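Local coordinates for putative immunoglobulin A1 protease (Bacteroides ovatus, PDB 3N6Z), which is a putative immunoglobulin A1 protease, probably cleaving peptide bonds, built largely as a parallel beta-helix, at residues A[53-58]-A[79-84]; A[110-115]-A[133-138]; A[37-42]-A[59-64]; A[73-78]-A[100-105]. All blocks are in the same frame, centred on the assembly; numbering follows the deposited sequence. Where two conformers were deposited one is given.

Contact 1: residues A[53-58]-A[79-84]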
# COMPACT_ATOMS: atom_id res chain seq x y z
N MSE A 53 4.39 -20.92 -8.10
CA MSE A 53 4.68 -20.88 -9.55
C MSE A 53 3.51 -20.53 -10.44
O MSE A 53 3.70 -20.28 -11.62
CB MSE A 53 5.26 -22.23 -10.00
CG MSE A 53 6.55 -22.65 -9.26
SE MSE A 53 8.00 -21.46 -9.58
CE MSE A 53 8.32 -21.81 -11.45
N ASN A 54 2.30 -20.56 -9.90
CA ASN A 54 1.10 -20.26 -10.68
C ASN A 54 -0.03 -19.82 -9.75
O ASN A 54 0.15 -19.83 -8.52
CB ASN A 54 0.71 -21.47 -11.55
CG ASN A 54 0.37 -22.69 -10.76
OD1 ASN A 54 -0.33 -22.60 -9.75
ND2 ASN A 54 0.80 -23.84 -11.23
N ALA A 55 -1.17 -19.45 -10.30
CA ALA A 55 -2.27 -18.91 -9.50
C ALA A 55 -2.99 -19.97 -8.68
O ALA A 55 -3.58 -19.65 -7.65
CB ALA A 55 -3.27 -18.15 -10.37
N THR A 56 -2.92 -21.22 -9.09
CA THR A 56 -3.55 -22.26 -8.29
C THR A 56 -2.76 -22.40 -6.98
O THR A 56 -3.34 -22.50 -5.89
CB THR A 56 -3.56 -23.58 -9.02
OG1 THR A 56 -4.25 -23.43 -10.27
CG2 THR A 56 -4.26 -24.67 -8.19
N GLN A 57 -1.44 -22.36 -7.09
CA GLN A 57 -0.59 -22.37 -5.90
C GLN A 57 -0.79 -21.12 -5.03
O GLN A 57 -0.78 -21.21 -3.79
CB GLN A 57 0.87 -22.60 -6.29
CG GLN A 57 1.14 -23.98 -6.88
CD GLN A 57 2.57 -24.22 -7.30
OE1 GLN A 57 3.40 -23.37 -7.17
NE2 GLN A 57 2.83 -25.38 -7.87
N ILE A 58 -0.94 -19.95 -5.62
CA ILE A 58 -1.17 -18.77 -4.82
C ILE A 58 -2.48 -18.88 -4.03
O ILE A 58 -2.58 -18.39 -2.89
CB ILE A 58 -1.05 -17.43 -5.63
CG1 ILE A 58 -0.41 -16.34 -4.78
CG2 ILE A 58 -2.37 -16.99 -6.19
CD1 ILE A 58 0.02 -15.12 -5.59
N ILE A 79 2.74 -14.28 -11.59
CA ILE A 79 1.49 -14.98 -11.32
C ILE A 79 0.36 -14.18 -11.94
O ILE A 79 0.15 -13.02 -11.58
CB ILE A 79 1.23 -15.17 -9.82
CG1 ILE A 79 2.45 -15.80 -9.15
CG2 ILE A 79 -0.10 -16.00 -9.62
CD1 ILE A 79 2.78 -17.24 -9.57
N ASP A 80 -0.38 -14.77 -12.85
CA ASP A 80 -1.54 -14.08 -13.44
C ASP A 80 -2.79 -14.71 -12.84
O ASP A 80 -3.08 -15.89 -13.07
CB ASP A 80 -1.52 -14.19 -14.97
CG ASP A 80 -2.58 -13.33 -15.63
OD1 ASP A 80 -3.62 -13.06 -14.99
OD2 ASP A 80 -2.39 -12.97 -16.81
N MSE A 81 -3.51 -13.89 -12.07
CA MSE A 81 -4.71 -14.30 -11.35
C MSE A 81 -6.01 -14.09 -12.13
O MSE A 81 -7.11 -14.16 -11.55
CB MSE A 81 -4.75 -13.61 -9.99
CG MSE A 81 -3.62 -14.08 -9.06
SE MSE A 81 -3.68 -13.28 -7.30
CE MSE A 81 -5.22 -14.31 -6.65
N ALA A 82 -5.92 -13.90 -13.45
CA ALA A 82 -7.12 -13.78 -14.27
C ALA A 82 -8.03 -14.98 -14.07
O ALA A 82 -7.55 -16.12 -13.99
CB ALA A 82 -6.75 -13.62 -15.74
N GLY A 83 -9.33 -14.72 -13.99
CA GLY A 83 -10.29 -15.78 -13.83
C GLY A 83 -10.49 -16.30 -12.43
O GLY A 83 -11.32 -17.20 -12.21
N ILE A 84 -9.75 -15.74 -11.46
CA ILE A 84 -9.85 -16.14 -10.05
C ILE A 84 -10.87 -15.24 -9.36
O ILE A 84 -10.64 -14.03 -9.23
CB ILE A 84 -8.49 -16.05 -9.30
CG1 ILE A 84 -7.43 -16.95 -9.95
CG2 ILE A 84 -8.66 -16.34 -7.78
CD1 ILE A 84 -7.89 -18.33 -10.28
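Ala55, at the start of helix 55-58, points its methyl group at residues 79-84, and CB comes within 3.5 Å of the carbonyl atom Asp80 O. The same methyl packs more loosely against Ile79 CG2, Met81 CG and Ile84 CG1. Ile79 gives up more surface here than any other residue, and its branches divide the work. CG2, anti to the backbone N, lies 3.6 Å from Ala55 CA and also meets Ile58 CD1 at 4.1 Å. On the other branch, CD1 reaches the peptide that joins Met53 to Asn54, 3.4 Å from Asn54 N. Beyond them, Ile58 CG2 touches the methyl CE of selenomethionine Met81 at 3.9 Å; the two side chains cross at about a right angle, and a bend at the last torsion of Met81 (chi3 73°) places that methyl.

Each partner is held by polar bonds on its own side. Asn54 is the N-cap of helix 55-58: its OD1 accepts from Gln57 N at 2.9 Å, nearly along the C=O axis. Gln57 OE1 in turn accepts from Met53 N. Across the contact, Asp80 OD1 takes Ala82 N in an Asx turn (2.9 Å) and also accepts from Asn111 ND2, while Ile79 and Met81 pair by backbone bonds with strand 107-110. Ile52 packs on both Ile58 and Ile79.

No hydrogen bond spans the two segments. The short helix is therefore joined to the edge strand 79-80 by apolar packing, while Asn54 caps Gln57 N and Gln57 ties back to Met53 N just before the helix.

Contact 2: residues A[110-115]-A[133-138]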
# COMPACT_ATOMS: atom_id res chain seq x y z
N LYS A 110 -0.47 -10.36 -11.51
CA LYS A 110 -1.32 -9.64 -12.48
C LYS A 110 -2.79 -9.98 -12.28
O LYS A 110 -3.15 -11.12 -11.96
CB LYS A 110 -0.93 -9.99 -13.93
CG LYS A 110 0.47 -9.74 -14.31
CD LYS A 110 0.68 -9.78 -15.84
CE LYS A 110 -0.08 -8.68 -16.56
NZ LYS A 110 0.52 -8.40 -17.92
N ASN A 111 -3.65 -8.99 -12.52
CA ASN A 111 -5.10 -9.21 -12.61
C ASN A 111 -5.72 -9.75 -11.32
O ASN A 111 -6.67 -10.53 -11.34
CB ASN A 111 -5.42 -10.13 -13.83
CG ASN A 111 -4.87 -9.55 -15.12
OD1 ASN A 111 -4.96 -8.34 -15.35
ND2 ASN A 111 -4.26 -10.39 -15.95
N PHE A 112 -5.14 -9.36 -10.19
CA PHE A 112 -5.69 -9.70 -8.88
C PHE A 112 -6.96 -8.91 -8.61
O PHE A 112 -6.98 -7.70 -8.78
CB PHE A 112 -4.63 -9.41 -7.79
CG PHE A 112 -5.18 -9.42 -6.40
CD1 PHE A 112 -5.78 -10.55 -5.89
CD2 PHE A 112 -5.04 -8.32 -5.56
CE1 PHE A 112 -6.29 -10.58 -4.60
CE2 PHE A 112 -5.55 -8.32 -4.25
CZ PHE A 112 -6.16 -9.47 -3.77
N LYS A 113 -8.03 -9.61 -8.25
CA LYS A 113 -9.31 -8.99 -7.90
C LYS A 113 -9.77 -9.48 -6.54
O LYS A 113 -9.70 -10.67 -6.24
CB LYS A 113 -10.41 -9.33 -8.95
CG LYS A 113 -10.22 -8.81 -10.33
CD LYS A 113 -11.44 -9.21 -11.20
N CYS A 114 -10.31 -8.56 -5.74
CA CYS A 114 -10.96 -8.94 -4.49
C CYS A 114 -11.98 -7.86 -4.10
O CYS A 114 -11.60 -6.70 -3.93
CB CYS A 114 -9.94 -9.13 -3.37
SG CYS A 114 -10.72 -9.69 -1.80
N SER A 115 -13.23 -8.27 -3.93
CA SER A 115 -14.31 -7.39 -3.51
C SER A 115 -15.28 -8.09 -2.58
O SER A 115 -16.49 -7.80 -2.61
CB SER A 115 -15.07 -6.84 -4.72
OG SER A 115 -15.67 -7.88 -5.44
N VAL A 133 7.57 -7.36 -4.72
CA VAL A 133 6.46 -7.78 -5.59
C VAL A 133 5.76 -6.56 -6.19
O VAL A 133 5.58 -5.54 -5.52
CB VAL A 133 5.46 -8.72 -4.85
CG1 VAL A 133 4.67 -7.98 -3.75
CG2 VAL A 133 4.51 -9.41 -5.83
N GLY A 134 5.31 -6.70 -7.43
CA GLY A 134 4.41 -5.76 -8.05
C GLY A 134 3.05 -6.37 -8.29
O GLY A 134 2.96 -7.56 -8.61
N PHE A 135 2.02 -5.56 -8.10
CA PHE A 135 0.65 -5.93 -8.48
C PHE A 135 0.26 -5.11 -9.70
O PHE A 135 0.21 -3.88 -9.64
CB PHE A 135 -0.35 -5.67 -7.35
CG PHE A 135 -0.23 -6.62 -6.21
CD1 PHE A 135 0.77 -6.48 -5.27
CD2 PHE A 135 -1.16 -7.66 -6.07
CE1 PHE A 135 0.85 -7.36 -4.21
CE2 PHE A 135 -1.05 -8.55 -5.04
CZ PHE A 135 -0.06 -8.41 -4.09
N VAL A 136 0.03 -5.77 -10.83
CA VAL A 136 -0.33 -5.11 -12.09
C VAL A 136 -1.81 -5.31 -12.38
O VAL A 136 -2.30 -6.44 -12.37
CB VAL A 136 0.53 -5.63 -13.25
CG1 VAL A 136 0.01 -5.11 -14.61
CG2 VAL A 136 2.02 -5.31 -13.03
N ASN A 137 -2.52 -4.21 -12.59
CA ASN A 137 -3.97 -4.26 -12.91
C ASN A 137 -4.77 -4.99 -11.85
O ASN A 137 -5.61 -5.85 -12.14
CB ASN A 137 -4.27 -4.89 -14.29
CG ASN A 137 -5.73 -4.70 -14.70
OD1 ASN A 137 -6.29 -3.60 -14.54
ND2 ASN A 137 -6.38 -5.78 -15.13
N ALA A 138 -4.49 -4.68 -10.59
CA ALA A 138 -5.29 -5.16 -9.49
C ALA A 138 -6.58 -4.36 -9.42
O ALA A 138 -6.65 -3.19 -9.81
CB ALA A 138 -4.52 -5.03 -8.16
O HOH W 1 -2.75 -7.54 -9.77
O HOH W 2 -8.01 -7.02 -11.72
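Phe112 lays its ring obliquely beside that of Phe135, with CD2 of each 4.0 Å from the other; the centroids are 5.8 Å apart and the planes meet at 57°. Phe112 CD2 also lies 4.2 Å from Ala138 CB. The first torsion of Phe112 puts CG anti to the backbone N (chi1 167°).

Hydrogen bonds join the corners of successive coils. Asn111 and Asn137 both have positive phi, and their CA atoms face each other across the contact. In the conformer given for Asn137, its ND2 donates to Asn111 OD1 at 2.9 Å on an almost straight path (177° at the hydrogen), with the acceptor in the amide plane of Asn137 although the two amides are turned 81° apart. Asn111 N donates to Val136 O at 2.9 Å, and water 1 links that same carbonyl to Phe112 N. Water 2 donates to both Phe112 O and Asn137 O, the latter at 2.7 Å. Lys110 runs alongside Val136, pointing the same way, with CE 4.1 Å from Val136 CG1; its NZ goes on to a salt bridge with Glu363.

Lys110 and Val136 form a parallel bridge between strands 107-110 and 133-136, flanked by 79-80 and 172-174. Past the corner the chain enters another sheet, where 113-114 is an outermost strand beside 138-141. Phe122 meets both phenylalanine rings edge-to-face, and Trp87 meets that of Phe112.

Contact 3: residues A[37-42]-A[59-64]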
# COMPACT_ATOMS: atom_id res chain seq x y z
N GLY A 37 2.49 -31.03 -2.24
CA GLY A 37 2.19 -30.62 -3.60
C GLY A 37 1.31 -29.41 -3.78
O GLY A 37 0.95 -29.06 -4.90
N LEU A 38 0.88 -28.80 -2.69
CA LEU A 38 0.17 -27.51 -2.78
C LEU A 38 1.05 -26.41 -3.36
O LEU A 38 0.52 -25.45 -3.93
CB LEU A 38 -0.36 -27.08 -1.40
CG LEU A 38 -1.46 -27.92 -0.76
CD1 LEU A 38 -1.81 -27.32 0.64
CD2 LEU A 38 -2.64 -27.98 -1.62
N PHE A 39 2.37 -26.55 -3.21
CA PHE A 39 3.37 -25.60 -3.72
C PHE A 39 4.44 -26.39 -4.47
O PHE A 39 4.54 -27.63 -4.34
CB PHE A 39 4.01 -24.81 -2.57
CG PHE A 39 2.98 -24.00 -1.82
CD1 PHE A 39 2.60 -22.74 -2.30
CD2 PHE A 39 2.32 -24.53 -0.74
CE1 PHE A 39 1.61 -22.05 -1.67
CE2 PHE A 39 1.34 -23.82 -0.11
CZ PHE A 39 0.97 -22.60 -0.58
N GLU A 40 5.26 -25.68 -5.22
CA GLU A 40 6.34 -26.32 -5.99
C GLU A 40 7.32 -27.02 -5.05
O GLU A 40 7.81 -28.12 -5.36
CB GLU A 40 7.08 -25.30 -6.87
CG GLU A 40 8.45 -25.73 -7.47
CD GLU A 40 8.40 -26.88 -8.48
OE1 GLU A 40 7.32 -27.20 -9.03
OE2 GLU A 40 9.48 -27.47 -8.74
N LYS A 41 7.62 -26.38 -3.93
CA LYS A 41 8.55 -26.90 -2.93
C LYS A 41 8.40 -26.04 -1.67
O LYS A 41 7.69 -25.02 -1.68
CB LYS A 41 10.00 -26.89 -3.42
CG LYS A 41 10.58 -25.54 -3.71
CD LYS A 41 12.03 -25.61 -4.22
CE LYS A 41 12.62 -24.21 -4.40
NZ LYS A 41 14.06 -24.18 -4.86
N GLY A 42 9.10 -26.42 -0.60
CA GLY A 42 9.14 -25.67 0.65
C GLY A 42 8.20 -26.17 1.72
O GLY A 42 7.35 -27.04 1.49
N ARG A 59 -3.46 -19.58 -4.59
CA ARG A 59 -4.72 -19.84 -3.90
C ARG A 59 -4.60 -20.88 -2.79
O ARG A 59 -5.50 -21.01 -1.99
CB ARG A 59 -5.81 -20.22 -4.91
CG ARG A 59 -6.18 -19.02 -5.79
CD ARG A 59 -6.91 -19.41 -7.06
NE ARG A 59 -8.15 -20.07 -6.73
CZ ARG A 59 -8.46 -21.33 -7.08
NH1 ARG A 59 -7.67 -22.04 -7.90
NH2 ARG A 59 -9.60 -21.85 -6.66
N ASN A 60 -3.48 -21.58 -2.69
CA ASN A 60 -3.21 -22.51 -1.59
C ASN A 60 -2.59 -21.85 -0.37
O ASN A 60 -2.48 -22.48 0.68
CB ASN A 60 -2.35 -23.72 -2.03
CG ASN A 60 -3.08 -24.62 -3.03
OD1 ASN A 60 -4.32 -24.74 -2.98
ND2 ASN A 60 -2.31 -25.27 -3.92
N MSE A 61 -2.20 -20.56 -0.47
CA MSE A 61 -1.57 -19.88 0.67
C MSE A 61 -2.47 -19.98 1.91
O MSE A 61 -1.98 -20.22 3.01
CB MSE A 61 -1.29 -18.42 0.37
CG MSE A 61 -0.24 -18.20 -0.71
SE MSE A 61 0.01 -16.33 -1.12
CE MSE A 61 0.78 -15.80 0.60
N ARG A 62 -3.76 -19.72 1.74
CA ARG A 62 -4.66 -19.69 2.90
C ARG A 62 -4.70 -21.01 3.65
O ARG A 62 -4.91 -21.04 4.88
CB ARG A 62 -6.06 -19.30 2.45
CG ARG A 62 -6.70 -20.25 1.47
CD ARG A 62 -8.15 -19.76 1.40
NE ARG A 62 -8.67 -19.58 0.08
CZ ARG A 62 -9.60 -18.66 -0.28
NH1 ARG A 62 -10.09 -17.69 0.56
NH2 ARG A 62 -10.00 -18.69 -1.54
N SER A 63 -4.44 -22.11 2.95
CA SER A 63 -4.54 -23.46 3.53
C SER A 63 -3.36 -23.81 4.43
O SER A 63 -3.43 -24.76 5.17
CB SER A 63 -4.65 -24.48 2.39
OG SER A 63 -5.67 -24.10 1.44
N VAL A 64 -2.26 -23.05 4.32
CA VAL A 64 -1.02 -23.39 5.05
C VAL A 64 -0.58 -22.32 6.05
O VAL A 64 0.48 -22.43 6.68
CB VAL A 64 0.13 -23.75 4.06
CG1 VAL A 64 -0.18 -25.02 3.28
CG2 VAL A 64 0.49 -22.54 3.18
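The loop after helix 33-37 packs Leu38 and Phe39 onto Asn60, Met61 and Val64 of the short, weakly bonded helix 61-64 and its lead-in, next to strands 50-52 and 71-75, the first two of the parallel beta-helix; the arrangement is consistent with a cap over the N-terminal end of that solenoid.

One hydrogen bond spans the segments. Asn60 ND2 donates to Leu38 O at 2.8 Å, with 163° at the hydrogen; the donor sits in the carbonyl plane on a lone pair, and the acceptor lies 8° out of the Asn60 amide plane. The amide is fixed further by Val16 O, which also accepts from ND2, and by Thr14 OG1, bonded to OD1. Leu38 lies against this group too, with CD2 3.6 Å from Asn60 ND2. Its other methyl, CD1, is 3.9 Å from Val64 CG1, the two side chains passing antiparallel.

Phe39 and Val64 instead reach toward each other, tip to tip. Val64 CG2, placed by chi1 between the backbone N and the carbonyl carbon, comes 3.6 Å from Phe39 CE2. Met61 CA and Val64 CG1 lie at the ring edge, in its plane, while Tyr50 stacks on the ring and Phe73 packs nearby. Phe39 CZ lies 3.6 Å from the carbonyl carbon Asn60 C, which meets the ring obliquely, and Phe39 CE1 lies 4.4 Å from Met61 CG.

Contact 4: residues A[73-78]-A[100-105]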
# COMPACT_ATOMS: atom_id res chain seq x y z
N PHE A 73 6.59 -17.43 2.31
CA PHE A 73 6.21 -17.67 0.93
C PHE A 73 7.15 -16.90 0.02
O PHE A 73 7.59 -15.78 0.33
CB PHE A 73 4.79 -17.19 0.64
CG PHE A 73 3.72 -17.81 1.49
CD1 PHE A 73 3.34 -17.23 2.70
CD2 PHE A 73 3.08 -18.97 1.09
CE1 PHE A 73 2.34 -17.76 3.46
CE2 PHE A 73 2.07 -19.51 1.86
CZ PHE A 73 1.70 -18.92 3.04
N GLN A 74 7.34 -17.44 -1.18
CA GLN A 74 8.15 -16.79 -2.22
C GLN A 74 7.55 -17.06 -3.59
O GLN A 74 7.10 -18.18 -3.86
CB GLN A 74 9.59 -17.29 -2.14
CG GLN A 74 10.56 -16.50 -2.99
CD GLN A 74 12.01 -16.79 -2.63
OE1 GLN A 74 12.39 -16.85 -1.42
NE2 GLN A 74 12.84 -16.96 -3.64
N LEU A 75 7.54 -16.05 -4.44
CA LEU A 75 7.19 -16.28 -5.85
C LEU A 75 8.40 -16.75 -6.62
O LEU A 75 9.48 -16.15 -6.49
CB LEU A 75 6.66 -15.01 -6.53
CG LEU A 75 5.40 -14.38 -5.91
CD1 LEU A 75 4.98 -13.15 -6.74
CD2 LEU A 75 4.25 -15.42 -5.87
N GLY A 76 8.20 -17.76 -7.45
CA GLY A 76 9.24 -18.25 -8.38
C GLY A 76 8.96 -17.92 -9.84
O GLY A 76 9.74 -18.31 -10.72
N ALA A 77 7.88 -17.19 -10.08
CA ALA A 77 7.43 -16.77 -11.42
C ALA A 77 6.44 -15.63 -11.23
O ALA A 77 5.87 -15.45 -10.15
CB ALA A 77 6.73 -17.94 -12.14
N ASP A 78 6.17 -14.89 -12.31
CA ASP A 78 5.03 -13.99 -12.33
C ASP A 78 3.76 -14.85 -12.22
O ASP A 78 3.73 -15.98 -12.69
CB ASP A 78 4.94 -13.18 -13.63
CG ASP A 78 6.07 -12.16 -13.82
OD1 ASP A 78 6.79 -11.85 -12.84
OD2 ASP A 78 6.22 -11.70 -14.95
N ILE A 100 2.92 -13.37 8.26
CA ILE A 100 3.35 -13.75 6.92
C ILE A 100 4.63 -13.04 6.52
O ILE A 100 4.81 -11.85 6.79
CB ILE A 100 2.25 -13.43 5.87
CG1 ILE A 100 0.98 -14.24 6.14
CG2 ILE A 100 2.77 -13.67 4.43
CD1 ILE A 100 -0.25 -13.77 5.35
N ASP A 101 5.55 -13.80 5.95
CA ASP A 101 6.73 -13.28 5.25
C ASP A 101 6.54 -13.64 3.78
O ASP A 101 6.48 -14.80 3.44
CB ASP A 101 8.04 -13.87 5.79
CG ASP A 101 9.24 -13.17 5.22
OD1 ASP A 101 9.63 -13.54 4.10
OD2 ASP A 101 9.76 -12.24 5.86
N PHE A 102 6.46 -12.62 2.93
CA PHE A 102 6.22 -12.79 1.51
C PHE A 102 7.32 -12.09 0.71
O PHE A 102 7.53 -10.88 0.87
CB PHE A 102 4.84 -12.22 1.14
CG PHE A 102 4.41 -12.53 -0.28
CD1 PHE A 102 4.82 -11.74 -1.33
CD2 PHE A 102 3.64 -13.66 -0.54
CE1 PHE A 102 4.43 -12.03 -2.63
CE2 PHE A 102 3.28 -13.97 -1.81
CZ PHE A 102 3.66 -13.14 -2.86
N ASP A 103 8.01 -12.85 -0.12
CA ASP A 103 9.03 -12.31 -1.01
C ASP A 103 8.62 -12.60 -2.45
O ASP A 103 8.60 -13.74 -2.87
CB ASP A 103 10.39 -12.94 -0.70
CG ASP A 103 11.52 -12.38 -1.55
OD1 ASP A 103 11.32 -11.37 -2.27
OD2 ASP A 103 12.63 -12.96 -1.45
N GLY A 104 8.30 -11.56 -3.20
CA GLY A 104 7.95 -11.73 -4.59
C GLY A 104 9.14 -12.04 -5.49
O GLY A 104 8.96 -12.36 -6.65
N ASP A 105 10.35 -11.84 -4.96
CA ASP A 105 11.59 -12.06 -5.73
C ASP A 105 11.55 -11.34 -7.08
O ASP A 105 12.01 -11.89 -8.10
CB ASP A 105 11.90 -13.55 -5.89
CG ASP A 105 13.32 -13.81 -6.38
OD1 ASP A 105 14.23 -13.00 -6.07
OD2 ASP A 105 13.52 -14.84 -7.03
O HOH W 3 9.52 -15.59 2.39
O HOH W 4 12.09 -17.00 -6.43
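The Phe73 ring takes Asp101 O at its edge, near the ring plane, while Ile100 CG2 comes to CD1 of that ring obliquely at 4.0 Å. The Phe102 ring is likewise met obliquely: Leu75 CG lies 3.7 Å from its CZ, and Phe73 CB lies 3.9 Å from its CD2. Phe102 CG is anti to the backbone N (chi1 -171°). Met61 packs on both rings.

Strands 73-75 and 100-105 themselves run nearly parallel, 12° apart. Phe73 N donates to Asp101 O, Asp103 N to Phe73 O, and Leu75 N to Asp103 O, the first of these at 2.9 Å.

Gln74 and Asp103, the latter in the conformer given of two deposited, occupy the other face, side by side and pointing the same way, with amide and carboxylate planes 51° apart. Gln74 OE1 and Asp103 OD2 stay 3.9 Å apart. Water 4 accepts from Gln74 NE2 and donates to Leu75 O and, at 2.7 Å, to Asp105 OD2. Asp103 OD1 accepts Asp105 N from above the carboxylate plane (2.9 Å), closing an Asx turn, and takes a second bond from Asn132 ND2.

The strand pair thus separates its chemistry by face: phenylalanine and leucine pack on one, and carboxylates are met by amides and water on the other. Nearby, Asp101 forms a salt bridge with Arg131, which probably balances its buried charge.

Overall arrangement
The four contacts belong to the N-terminal part of the parallel beta-helix. Their segments interleave: 37-42 and 59-64 of contact 3 enclose 53-58, and contact 1 closes at 79-84, inside contact 4; contact 2 follows last. Contacts 1 and 3 have centres 12 Å apart and share the consecutive helices 55-58 and 61-64, while contacts 3 and 4, also 12 Å apart, meet where Met61 and Val64 pack on Phe73. Contact 1 leads into contact 2, 11 Å away, through strands 79-80, 107-110 and 133-136 of one sheet. Only contacts 2 and 3 do not touch, their nearest atoms being about 8 Å apart. The series is consistent with a passage from an N-terminal cap to the coils of the beta-helix.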